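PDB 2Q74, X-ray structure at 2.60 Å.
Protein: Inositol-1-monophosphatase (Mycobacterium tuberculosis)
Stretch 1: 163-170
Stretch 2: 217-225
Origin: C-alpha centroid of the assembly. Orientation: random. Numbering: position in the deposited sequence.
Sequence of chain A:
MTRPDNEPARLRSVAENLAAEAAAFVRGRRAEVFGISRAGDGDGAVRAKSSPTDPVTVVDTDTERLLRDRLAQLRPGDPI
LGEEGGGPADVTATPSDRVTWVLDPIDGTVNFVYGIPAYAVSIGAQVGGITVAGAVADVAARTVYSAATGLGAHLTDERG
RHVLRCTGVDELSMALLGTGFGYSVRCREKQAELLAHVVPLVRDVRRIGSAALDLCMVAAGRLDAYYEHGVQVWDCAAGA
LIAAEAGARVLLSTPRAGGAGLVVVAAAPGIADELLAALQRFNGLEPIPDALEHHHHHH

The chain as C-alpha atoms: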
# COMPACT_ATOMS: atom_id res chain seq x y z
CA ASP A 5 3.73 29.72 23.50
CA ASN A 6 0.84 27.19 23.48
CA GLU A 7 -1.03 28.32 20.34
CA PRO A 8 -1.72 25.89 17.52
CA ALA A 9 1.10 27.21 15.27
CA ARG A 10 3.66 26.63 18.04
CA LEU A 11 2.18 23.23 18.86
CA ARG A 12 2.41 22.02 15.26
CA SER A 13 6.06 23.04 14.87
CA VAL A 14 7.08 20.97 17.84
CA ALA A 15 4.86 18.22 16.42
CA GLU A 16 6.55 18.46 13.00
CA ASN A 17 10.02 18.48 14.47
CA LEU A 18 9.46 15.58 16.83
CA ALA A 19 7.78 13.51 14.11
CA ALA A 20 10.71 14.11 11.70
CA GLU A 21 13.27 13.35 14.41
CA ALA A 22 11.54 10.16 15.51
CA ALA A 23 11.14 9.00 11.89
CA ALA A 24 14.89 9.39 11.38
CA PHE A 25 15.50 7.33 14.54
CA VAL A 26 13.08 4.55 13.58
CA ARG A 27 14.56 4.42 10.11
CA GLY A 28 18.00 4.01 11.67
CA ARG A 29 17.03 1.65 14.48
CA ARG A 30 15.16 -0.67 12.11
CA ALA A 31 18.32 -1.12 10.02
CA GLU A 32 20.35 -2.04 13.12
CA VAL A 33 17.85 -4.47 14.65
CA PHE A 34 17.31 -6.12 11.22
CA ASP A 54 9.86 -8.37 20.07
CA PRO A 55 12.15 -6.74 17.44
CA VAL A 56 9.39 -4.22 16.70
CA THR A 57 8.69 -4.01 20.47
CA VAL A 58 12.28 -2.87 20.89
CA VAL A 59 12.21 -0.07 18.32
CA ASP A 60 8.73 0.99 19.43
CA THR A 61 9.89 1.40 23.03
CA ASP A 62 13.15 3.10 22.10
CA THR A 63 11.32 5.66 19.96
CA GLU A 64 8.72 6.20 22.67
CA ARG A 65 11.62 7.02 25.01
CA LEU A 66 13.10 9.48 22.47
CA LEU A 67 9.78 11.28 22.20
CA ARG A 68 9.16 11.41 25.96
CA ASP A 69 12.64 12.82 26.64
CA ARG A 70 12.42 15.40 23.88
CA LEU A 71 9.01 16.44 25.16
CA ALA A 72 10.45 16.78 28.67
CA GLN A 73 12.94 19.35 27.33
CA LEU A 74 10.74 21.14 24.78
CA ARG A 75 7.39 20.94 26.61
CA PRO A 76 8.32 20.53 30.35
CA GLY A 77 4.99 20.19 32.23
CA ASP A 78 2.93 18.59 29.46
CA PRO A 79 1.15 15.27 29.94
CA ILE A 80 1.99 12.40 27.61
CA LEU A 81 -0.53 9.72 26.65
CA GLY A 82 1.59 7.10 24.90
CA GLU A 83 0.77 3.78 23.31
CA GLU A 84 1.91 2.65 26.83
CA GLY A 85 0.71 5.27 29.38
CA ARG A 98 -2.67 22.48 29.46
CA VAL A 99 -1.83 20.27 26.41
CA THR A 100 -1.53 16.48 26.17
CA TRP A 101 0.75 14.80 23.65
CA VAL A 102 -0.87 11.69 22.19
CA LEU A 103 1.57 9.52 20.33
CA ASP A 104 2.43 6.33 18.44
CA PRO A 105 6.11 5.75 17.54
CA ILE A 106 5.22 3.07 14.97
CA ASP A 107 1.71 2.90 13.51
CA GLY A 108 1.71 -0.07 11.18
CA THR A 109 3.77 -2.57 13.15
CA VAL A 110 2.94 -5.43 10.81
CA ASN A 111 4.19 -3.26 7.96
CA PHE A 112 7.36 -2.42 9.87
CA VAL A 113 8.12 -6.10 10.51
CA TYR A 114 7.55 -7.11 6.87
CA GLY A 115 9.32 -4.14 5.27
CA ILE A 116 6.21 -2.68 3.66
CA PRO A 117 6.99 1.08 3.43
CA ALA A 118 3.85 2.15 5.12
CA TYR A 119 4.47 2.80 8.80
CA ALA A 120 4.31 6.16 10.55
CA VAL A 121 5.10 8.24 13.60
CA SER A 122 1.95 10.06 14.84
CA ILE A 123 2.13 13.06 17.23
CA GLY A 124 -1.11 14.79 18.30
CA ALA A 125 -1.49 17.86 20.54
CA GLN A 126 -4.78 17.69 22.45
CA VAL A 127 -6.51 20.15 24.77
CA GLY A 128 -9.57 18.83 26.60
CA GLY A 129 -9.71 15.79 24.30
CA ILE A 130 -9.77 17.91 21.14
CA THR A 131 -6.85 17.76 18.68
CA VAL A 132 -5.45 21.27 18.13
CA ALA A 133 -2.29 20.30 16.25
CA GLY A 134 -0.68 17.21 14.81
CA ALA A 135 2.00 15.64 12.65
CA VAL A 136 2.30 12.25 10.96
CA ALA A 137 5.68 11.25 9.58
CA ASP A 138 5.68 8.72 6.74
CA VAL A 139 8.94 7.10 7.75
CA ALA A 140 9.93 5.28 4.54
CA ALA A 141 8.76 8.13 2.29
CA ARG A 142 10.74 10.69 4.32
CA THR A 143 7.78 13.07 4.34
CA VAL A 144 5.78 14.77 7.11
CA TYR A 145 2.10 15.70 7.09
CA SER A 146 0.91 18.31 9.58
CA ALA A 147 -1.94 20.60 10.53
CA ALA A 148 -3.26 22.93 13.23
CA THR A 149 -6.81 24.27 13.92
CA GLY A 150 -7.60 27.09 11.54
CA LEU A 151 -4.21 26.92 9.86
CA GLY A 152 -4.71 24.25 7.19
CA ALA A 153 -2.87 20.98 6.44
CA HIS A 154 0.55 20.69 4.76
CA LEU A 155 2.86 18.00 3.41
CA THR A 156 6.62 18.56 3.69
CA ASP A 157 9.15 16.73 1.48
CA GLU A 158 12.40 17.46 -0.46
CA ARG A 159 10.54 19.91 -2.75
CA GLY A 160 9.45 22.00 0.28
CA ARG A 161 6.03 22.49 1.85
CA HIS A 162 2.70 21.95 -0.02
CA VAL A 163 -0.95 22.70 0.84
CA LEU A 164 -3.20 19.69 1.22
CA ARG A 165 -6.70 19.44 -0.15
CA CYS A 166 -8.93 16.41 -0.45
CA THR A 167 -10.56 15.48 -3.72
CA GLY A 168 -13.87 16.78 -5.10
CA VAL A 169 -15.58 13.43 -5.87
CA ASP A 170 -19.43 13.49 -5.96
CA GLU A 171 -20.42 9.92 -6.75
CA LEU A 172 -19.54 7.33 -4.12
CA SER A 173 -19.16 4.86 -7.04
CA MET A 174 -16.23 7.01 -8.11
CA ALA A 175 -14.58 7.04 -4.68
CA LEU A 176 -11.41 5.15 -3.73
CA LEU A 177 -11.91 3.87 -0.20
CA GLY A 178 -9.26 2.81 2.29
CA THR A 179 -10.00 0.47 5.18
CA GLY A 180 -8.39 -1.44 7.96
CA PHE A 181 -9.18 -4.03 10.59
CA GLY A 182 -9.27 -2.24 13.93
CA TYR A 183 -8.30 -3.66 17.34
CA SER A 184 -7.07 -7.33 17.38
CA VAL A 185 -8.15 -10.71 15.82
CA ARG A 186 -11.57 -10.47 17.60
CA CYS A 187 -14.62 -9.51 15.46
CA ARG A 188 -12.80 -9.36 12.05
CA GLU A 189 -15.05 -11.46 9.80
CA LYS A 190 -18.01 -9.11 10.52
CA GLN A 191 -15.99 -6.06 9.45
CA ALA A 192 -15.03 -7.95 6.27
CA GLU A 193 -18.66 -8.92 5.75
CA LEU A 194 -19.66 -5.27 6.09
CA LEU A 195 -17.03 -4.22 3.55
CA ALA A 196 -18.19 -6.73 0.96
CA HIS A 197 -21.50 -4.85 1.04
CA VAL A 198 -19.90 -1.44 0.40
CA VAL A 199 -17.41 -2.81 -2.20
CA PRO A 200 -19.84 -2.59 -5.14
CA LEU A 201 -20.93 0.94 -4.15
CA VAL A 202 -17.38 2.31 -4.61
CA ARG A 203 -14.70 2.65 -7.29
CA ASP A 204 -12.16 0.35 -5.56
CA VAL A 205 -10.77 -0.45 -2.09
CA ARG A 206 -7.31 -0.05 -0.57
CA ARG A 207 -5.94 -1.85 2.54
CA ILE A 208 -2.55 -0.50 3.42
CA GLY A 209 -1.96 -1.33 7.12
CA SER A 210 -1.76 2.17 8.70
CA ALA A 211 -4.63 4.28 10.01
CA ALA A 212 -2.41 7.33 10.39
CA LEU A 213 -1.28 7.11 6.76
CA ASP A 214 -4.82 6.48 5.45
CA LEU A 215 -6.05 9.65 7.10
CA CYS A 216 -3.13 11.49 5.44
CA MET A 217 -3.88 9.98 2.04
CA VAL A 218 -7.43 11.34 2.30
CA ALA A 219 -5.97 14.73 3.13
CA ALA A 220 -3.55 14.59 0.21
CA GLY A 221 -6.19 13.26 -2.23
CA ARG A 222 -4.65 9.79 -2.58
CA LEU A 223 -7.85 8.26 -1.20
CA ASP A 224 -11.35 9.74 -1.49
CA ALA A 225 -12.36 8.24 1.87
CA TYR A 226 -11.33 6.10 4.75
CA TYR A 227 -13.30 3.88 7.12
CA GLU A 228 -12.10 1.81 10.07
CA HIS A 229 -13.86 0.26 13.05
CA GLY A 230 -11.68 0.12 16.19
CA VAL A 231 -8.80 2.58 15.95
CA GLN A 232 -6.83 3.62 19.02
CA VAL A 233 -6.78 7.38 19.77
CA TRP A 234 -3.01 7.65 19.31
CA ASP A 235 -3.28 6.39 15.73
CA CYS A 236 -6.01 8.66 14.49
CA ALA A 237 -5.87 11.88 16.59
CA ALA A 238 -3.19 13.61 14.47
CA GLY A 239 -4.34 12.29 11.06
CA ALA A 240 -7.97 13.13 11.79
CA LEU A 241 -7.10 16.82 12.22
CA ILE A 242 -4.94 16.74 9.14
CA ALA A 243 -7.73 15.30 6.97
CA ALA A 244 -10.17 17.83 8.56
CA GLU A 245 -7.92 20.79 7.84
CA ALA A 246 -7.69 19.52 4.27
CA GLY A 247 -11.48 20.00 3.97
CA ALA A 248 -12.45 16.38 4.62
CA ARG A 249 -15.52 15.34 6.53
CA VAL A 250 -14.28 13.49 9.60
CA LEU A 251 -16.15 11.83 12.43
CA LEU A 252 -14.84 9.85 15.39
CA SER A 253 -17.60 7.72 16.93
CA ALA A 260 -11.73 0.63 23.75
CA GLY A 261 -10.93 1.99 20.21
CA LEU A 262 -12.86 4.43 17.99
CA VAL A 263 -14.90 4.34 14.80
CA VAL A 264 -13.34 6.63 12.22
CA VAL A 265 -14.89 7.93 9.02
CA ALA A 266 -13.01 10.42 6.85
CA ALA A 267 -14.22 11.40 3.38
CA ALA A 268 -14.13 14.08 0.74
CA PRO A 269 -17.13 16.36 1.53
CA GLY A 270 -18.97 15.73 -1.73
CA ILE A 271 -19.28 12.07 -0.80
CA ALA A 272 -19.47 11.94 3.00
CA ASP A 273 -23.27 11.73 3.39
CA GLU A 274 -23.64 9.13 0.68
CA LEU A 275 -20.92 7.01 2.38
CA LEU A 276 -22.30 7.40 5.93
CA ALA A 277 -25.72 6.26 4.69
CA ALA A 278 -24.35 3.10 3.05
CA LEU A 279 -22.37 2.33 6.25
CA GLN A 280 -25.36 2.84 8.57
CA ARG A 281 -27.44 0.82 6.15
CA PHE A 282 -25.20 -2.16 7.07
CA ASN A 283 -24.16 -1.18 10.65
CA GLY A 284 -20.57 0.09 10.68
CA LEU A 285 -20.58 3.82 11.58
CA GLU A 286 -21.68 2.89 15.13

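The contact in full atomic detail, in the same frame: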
# COMPACT_ATOMS: atom_id res chain seq x y z
N VAL A 163 0.37 22.64 0.22
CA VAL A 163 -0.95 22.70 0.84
C VAL A 163 -1.68 21.42 0.49
O VAL A 163 -1.60 20.96 -0.64
CB VAL A 163 -1.80 23.92 0.35
CG1 VAL A 163 -3.21 23.91 0.97
CG2 VAL A 163 -1.11 25.20 0.69
N LEU A 164 -2.41 20.87 1.45
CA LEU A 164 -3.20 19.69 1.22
C LEU A 164 -4.67 20.03 1.07
O LEU A 164 -5.22 20.90 1.79
CB LEU A 164 -3.00 18.68 2.35
CG LEU A 164 -1.58 18.08 2.44
CD1 LEU A 164 -1.51 17.04 3.53
CD2 LEU A 164 -1.16 17.50 1.10
N ARG A 165 -5.29 19.33 0.13
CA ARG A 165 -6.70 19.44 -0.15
C ARG A 165 -7.23 18.10 -0.62
O ARG A 165 -6.62 17.43 -1.46
CB ARG A 165 -6.95 20.49 -1.23
CG ARG A 165 -6.89 21.94 -0.73
CD ARG A 165 -7.83 22.15 0.47
NE ARG A 165 -8.53 23.42 0.43
CZ ARG A 165 -9.46 23.79 1.32
NH1 ARG A 165 -9.79 22.99 2.33
NH2 ARG A 165 -10.06 24.98 1.19
N CYS A 166 -8.35 17.68 -0.05
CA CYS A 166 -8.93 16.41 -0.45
C CYS A 166 -9.61 16.58 -1.79
O CYS A 166 -9.71 17.68 -2.30
CB CYS A 166 -9.90 15.91 0.61
SG CYS A 166 -11.12 17.15 1.00
N THR A 167 -10.04 15.48 -2.37
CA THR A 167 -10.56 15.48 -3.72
C THR A 167 -11.96 16.08 -3.74
O THR A 167 -12.53 16.35 -2.71
CB THR A 167 -10.62 14.05 -4.27
OG1 THR A 167 -11.54 13.29 -3.49
CG2 THR A 167 -9.26 13.39 -4.21
N GLY A 168 -12.51 16.27 -4.94
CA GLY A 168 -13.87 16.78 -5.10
C GLY A 168 -14.84 15.76 -5.70
O GLY A 168 -15.75 16.15 -6.42
N VAL A 169 -14.66 14.47 -5.41
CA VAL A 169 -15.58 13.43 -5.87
C VAL A 169 -17.00 13.67 -5.40
O VAL A 169 -17.20 14.08 -4.26
CB VAL A 169 -15.24 12.00 -5.32
CG1 VAL A 169 -14.87 11.05 -6.44
CG2 VAL A 169 -14.21 12.06 -4.19
N ASP A 170 -17.97 13.36 -6.27
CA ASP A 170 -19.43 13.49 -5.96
C ASP A 170 -20.10 12.13 -5.83
O ASP A 170 -20.91 11.93 -4.93
CB ASP A 170 -20.16 14.24 -7.07
CG ASP A 170 -19.64 15.63 -7.24
OD1 ASP A 170 -19.08 16.16 -6.25
OD2 ASP A 170 -19.78 16.18 -8.36
N MET A 217 -3.57 10.15 3.45
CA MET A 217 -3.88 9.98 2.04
C MET A 217 -5.17 10.75 1.68
O MET A 217 -5.25 11.42 0.64
CB MET A 217 -3.98 8.51 1.70
CG MET A 217 -2.61 7.84 1.65
SD MET A 217 -2.71 6.12 1.11
CE MET A 217 -2.62 5.39 2.73
N VAL A 218 -6.17 10.65 2.54
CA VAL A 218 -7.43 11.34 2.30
C VAL A 218 -7.17 12.85 2.20
O VAL A 218 -7.58 13.49 1.23
CB VAL A 218 -8.45 11.02 3.40
CG1 VAL A 218 -9.68 11.88 3.25
CG2 VAL A 218 -8.83 9.51 3.35
N ALA A 219 -6.38 13.36 3.13
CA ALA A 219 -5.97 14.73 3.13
C ALA A 219 -5.25 15.13 1.85
O ALA A 219 -5.49 16.17 1.29
CB ALA A 219 -5.08 15.00 4.33
N ALA A 220 -4.34 14.29 1.39
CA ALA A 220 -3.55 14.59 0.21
C ALA A 220 -4.31 14.35 -1.09
O ALA A 220 -3.91 14.84 -2.13
CB ALA A 220 -2.32 13.74 0.20
N GLY A 221 -5.41 13.61 -1.03
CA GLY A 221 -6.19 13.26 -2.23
C GLY A 221 -5.78 11.93 -2.83
O GLY A 221 -6.15 11.62 -3.95
N ARG A 222 -5.03 11.12 -2.09
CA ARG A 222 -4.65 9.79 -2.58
C ARG A 222 -5.71 8.73 -2.31
O ARG A 222 -5.69 7.67 -2.91
CB ARG A 222 -3.33 9.38 -1.96
CG ARG A 222 -2.27 10.41 -2.21
CD ARG A 222 -0.90 9.87 -1.93
NE ARG A 222 0.07 10.96 -1.82
CZ ARG A 222 1.38 10.80 -1.73
NH1 ARG A 222 1.93 9.59 -1.76
NH2 ARG A 222 2.16 11.88 -1.62
N LEU A 223 -6.61 9.01 -1.38
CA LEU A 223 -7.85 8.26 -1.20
C LEU A 223 -8.97 9.29 -1.17
O LEU A 223 -8.73 10.43 -0.76
CB LEU A 223 -7.85 7.51 0.12
CG LEU A 223 -6.82 6.40 0.32
CD1 LEU A 223 -6.94 5.96 1.77
CD2 LEU A 223 -7.00 5.23 -0.68
N ASP A 224 -10.17 8.89 -1.58
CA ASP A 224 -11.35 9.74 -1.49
C ASP A 224 -12.02 9.61 -0.13
O ASP A 224 -12.72 10.53 0.30
CB ASP A 224 -12.35 9.37 -2.58
CG ASP A 224 -11.87 9.75 -3.97
OD1 ASP A 224 -11.42 10.89 -4.22
OD2 ASP A 224 -11.96 8.88 -4.84
N ALA A 225 -11.83 8.47 0.52
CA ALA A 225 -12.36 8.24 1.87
C ALA A 225 -11.65 7.16 2.60
O ALA A 225 -10.90 6.32 2.02
CB ALA A 225 -13.81 7.89 1.82
O HOH W 1 -9.28 13.10 -0.45

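Stretch 1, extended from V163 to T167, crosses the last turn of a helix that begins earlier in the chain and ends at A220, and the turn that follows it. The backbones come nearest where C166 meets G221 (CA to CA 4.5 Å) and where L164 meets A220 (5.2 Å), yet no direct backbone hydrogen bond joins them. The helix ends in a Schellman motif: G221 has positive phi, and R222 N donates to M217 O (2.8 Å) while G221 N donates to V218 O (3.1 Å) and weakly to M217 O (G221 N to M217 O, 2.8 Å).

V163 stays out of reach. The contact begins at L164, a buried side chain directed toward the helix end, where it meets two successive alanines: CD1 lies 4.2 Å from A219 CB, and CD2 lies 4.0 Å from A220 CB. This is apolar packing of the leucine methyls against the alanine methyls.

The CA-to-CB bond of R165 points away, and its closest contacts are made by backbone atoms. Its carbonyl O comes within 3.2 Å of A219 O, but both atoms are acceptors and cannot bond. The nearby amides do no better: R165 N is 3.4 Å and C166 N 3.5 Å from A219 O, each at a poor angle. At G221 an ideal CB would lie 3.5 Å from T167 CG2 and 3.6 Å from R165 O, so the approach is tight; its backbone angles alone already call for glycine, because a CB would jam against the carbonyl of A220.

The CA-to-CB bond of C166 points sideways, and its CB rests 3.4 Å from V218 O, a van der Waals contact against a helical carbonyl.

T167 supplies the one direct hydrogen bond of the interface. With chi1 near +60° (p), OG1 donates to D224 OD1 at a short 2.5 Å; the aspartate CB leaves sideways, but the end of its side chain comes nearer. D224 OD2 is hydrogen-bonded elsewhere in the structure, so both carboxylate oxygens are engaged. The threonine methyl CG2 meanwhile packs 3.6 Å from G221 O. Its backbone is tied in through water 1, which accepts from T167 N (3.2 Å) and donates to V218 O (2.4 Å) and L223 O (2.7 Å), linking stretch 1 to both the helix end and the loop beyond it.

G168 makes no contact. V169 turns back toward stretch 2, placing CG2 3.0 Å from D224 OD1, a close approach of a methyl to the oxygen that T167 bonds. D170 lies beyond the contact.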